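Side-chain contact in transcriptional activator TenA-1 (Sulfolobus solfataricus P2, PDB 2QZC), which is a putative TenA-like thiaminase, probably acting in the breakdown or salvage of thiamin and related pyrimidine compounds: residues 106-111 with 115-120. Sequence-based numbering, arbitrary orientation. Where two conformers were deposited one is given.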
loop_
_atom_site.group_PDB
_atom_site.type_symbol
_atom_site.label_atom_id
_atom_site.label_comp_id
_atom_site.label_asym_id
_atom_site.label_seq_id
_atom_site.Cartn_x
_atom_site.Cartn_y
_atom_site.Cartn_z
ATOM N N THR A 106 17.432 -15.084 10.932
ATOM C CA THR A 106 17.248 -16.456 10.415
ATOM C C THR A 106 17.136 -16.352 8.889
ATOM O O THR A 106 16.526 -15.435 8.370
ATOM C CB THR A 106 15.994 -17.109 10.985
ATOM O OG1 THR A 106 16.114 -17.138 12.423
ATOM C CG2 THR A 106 15.839 -18.557 10.493
ATOM N N GLY A 107 17.794 -17.257 8.185
ATOM C CA GLY A 107 17.693 -17.255 6.731
ATOM C C GLY A 107 16.388 -17.866 6.264
ATOM O O GLY A 107 15.583 -18.388 7.044
ATOM N N TYR A 108 16.145 -17.768 4.976
ATOM C CA TYR A 108 15.017 -18.440 4.376
ATOM C C TYR A 108 15.382 -19.909 4.107
ATOM O O TYR A 108 16.521 -20.205 3.760
ATOM C CB TYR A 108 14.709 -17.879 2.993
ATOM C CG TYR A 108 14.274 -16.425 2.880
ATOM C CD1 TYR A 108 15.222 -15.435 2.695
ATOM C CD2 TYR A 108 12.945 -16.058 2.908
ATOM C CE1 TYR A 108 14.852 -14.115 2.516
ATOM C CE2 TYR A 108 12.552 -14.735 2.757
ATOM C CZ TYR A 108 13.511 -13.772 2.546
ATOM O OH TYR A 108 13.174 -12.446 2.359
ATOM N N ASN A 109 14.422 -20.819 4.243
ATOM C CA ASN A 109 14.610 -22.122 3.621
ATOM C C ASN A 109 14.367 -21.977 2.088
ATOM O O ASN A 109 13.894 -20.935 1.595
ATOM C CB ASN A 109 13.808 -23.230 4.275
ATOM C CG ASN A 109 12.301 -23.081 4.175
ATOM O OD1 ASN A 109 11.776 -22.592 3.181
ATOM N ND2 ASN A 109 11.588 -23.535 5.230
ATOM N N LEU A 110 14.753 -22.988 1.322
ATOM C CA LEU A 110 14.689 -22.881 -0.136
ATOM C C LEU A 110 13.264 -22.635 -0.611
ATOM O O LEU A 110 13.049 -21.785 -1.499
ATOM C CB LEU A 110 15.227 -24.167 -0.784
ATOM C CG LEU A 110 15.130 -24.258 -2.315
ATOM C CD1 LEU A 110 15.794 -23.091 -2.992
ATOM C CD2 LEU A 110 15.719 -25.590 -2.830
ATOM N N ILE A 111 12.286 -23.341 -0.056
ATOM C CA ILE A 111 10.918 -23.175 -0.512
ATOM C C ILE A 111 10.387 -21.765 -0.233
ATOM O O ILE A 111 9.748 -21.161 -1.103
ATOM C CB ILE A 111 9.990 -24.215 0.129
ATOM C CG1 ILE A 111 10.401 -25.627 -0.236
ATOM C CG2 ILE A 111 8.533 -23.994 -0.338
ATOM C CD1 ILE A 111 10.356 -25.946 -1.738
ATOM N N TYR A 115 9.247 -19.099 -3.022
ATOM C CA TYR A 115 7.856 -18.656 -2.954
ATOM C C TYR A 115 7.788 -17.126 -2.913
ATOM O O TYR A 115 7.007 -16.478 -3.664
ATOM C CB TYR A 115 7.165 -19.293 -1.774
ATOM C CG TYR A 115 5.645 -19.193 -1.687
ATOM C CD1 TYR A 115 4.836 -18.635 -2.684
ATOM C CD2 TYR A 115 5.005 -19.811 -0.608
ATOM C CE1 TYR A 115 3.445 -18.606 -2.575
ATOM C CE2 TYR A 115 3.608 -19.811 -0.515
ATOM C CZ TYR A 115 2.827 -19.206 -1.504
ATOM O OH TYR A 115 1.452 -19.198 -1.374
ATOM N N THR A 116 8.615 -16.549 -2.046
ATOM C CA THR A 116 8.647 -15.078 -2.003
ATOM C C THR A 116 9.095 -14.485 -3.342
ATOM O O THR A 116 8.533 -13.496 -3.796
ATOM C CB THR A 116 9.475 -14.556 -0.823
ATOM O OG1 THR A 116 10.837 -14.977 -0.971
ATOM C CG2 THR A 116 8.881 -14.974 0.525
ATOM N N ARG A 117 10.130 -15.064 -3.977
ATOM C CA ARG A 117 10.574 -14.544 -5.270
ATOM C C ARG A 117 9.520 -14.705 -6.363
ATOM O O ARG A 117 9.430 -13.870 -7.292
ATOM C CB ARG A 117 11.965 -15.080 -5.658
ATOM C CG ARG A 117 13.107 -14.273 -5.093
ATOM C CD ARG A 117 13.083 -14.093 -3.597
ATOM N NE ARG A 117 14.224 -13.311 -3.133
ATOM C CZ ARG A 117 14.332 -12.806 -1.907
ATOM N NH1 ARG A 117 13.401 -12.997 -0.990
ATOM N NH2 ARG A 117 15.429 -12.146 -1.602
ATOM N N HIS A 118 8.713 -15.756 -6.268
ATOM C CA HIS A 118 7.548 -15.996 -7.171
ATOM C C HIS A 118 6.547 -14.824 -7.053
ATOM O O HIS A 118 6.109 -14.254 -8.050
ATOM C CB HIS A 118 6.928 -17.344 -6.750
ATOM C CG HIS A 118 5.575 -17.680 -7.309
ATOM N ND1 HIS A 118 5.358 -18.077 -8.615
ATOM C CD2 HIS A 118 4.386 -17.805 -6.668
ATOM C CE1 HIS A 118 4.084 -18.420 -8.737
ATOM N NE2 HIS A 118 3.481 -18.278 -7.576
ATOM N N LEU A 119 6.191 -14.444 -5.818
ATOM C CA LEU A 119 5.248 -13.316 -5.605
ATOM C C LEU A 119 5.829 -12.023 -6.159
ATOM O O LEU A 119 5.122 -11.268 -6.805
ATOM C CB LEU A 119 4.879 -13.155 -4.127
ATOM C CG LEU A 119 4.145 -14.338 -3.512
ATOM C CD1 LEU A 119 3.868 -14.014 -2.032
ATOM C CD2 LEU A 119 2.840 -14.646 -4.247
ATOM N N TYR A 120 7.124 -11.749 -5.888
ATOM C CA TYR A 120 7.713 -10.539 -6.434
ATOM C C TYR A 120 7.696 -10.517 -7.953
ATOM O O TYR A 120 7.480 -9.441 -8.565
ATOM C CB TYR A 120 9.160 -10.332 -5.932
ATOM C CG TYR A 120 9.337 -9.835 -4.509
ATOM C CD1 TYR A 120 8.982 -8.542 -4.177
ATOM C CD2 TYR A 120 9.902 -10.635 -3.491
ATOM C CE1 TYR A 120 9.211 -8.052 -2.915
ATOM C CE2 TYR A 120 10.132 -10.144 -2.223
ATOM C CZ TYR A 120 9.725 -8.853 -1.921
ATOM O OH TYR A 120 9.980 -8.371 -0.663
#
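The ring of Tyr108, in the loop just before helix 110-125, reaches Thr116 and Arg117 in the helix. Its CB leaves the backbone toward the helix, with CG anti to the carbonyl carbon (chi1 -64°), which carries the ring alongside the first turns. CE2 lies 4.1 Å from Thr116 OG1, while CE1 and, closer, CZ (3.6 Å) approach Arg117 NH1, all obliquely to the ring. At the tip, OH pairs with Asp54 and, in the Arg117 conformer given, tentatively accepts a weak bond from Arg117 NH1 (3.4 Å, N-H...O 156°). In that conformer ring and guanidinium planes stand 79° apart, OH lies at the guanidinium edge, and NH1 also donates to Thr116 OG1 at 3.2 Å, near the guanidinium plane; that hydroxyl in turn bonds to Tyr113 O. A leucine in place of Tyr108 would probably leave Asp54 without this hydroxyl partner, and cost the weak bond from NH1 and the ring contact on Thr116. Tyr115 N bonds to Ile111 O (2.9 Å), an i to i+4 helical bond, while Tyr115 OH is hydrogen-bonded to Glu199. Asn109 is the N-cap, its OD1 accepting from Asn112 N. The arrangement is thus a capped helix start over whose next turns the Tyr108 side chain is laid, within the all-helical heme oxygenase-like fold.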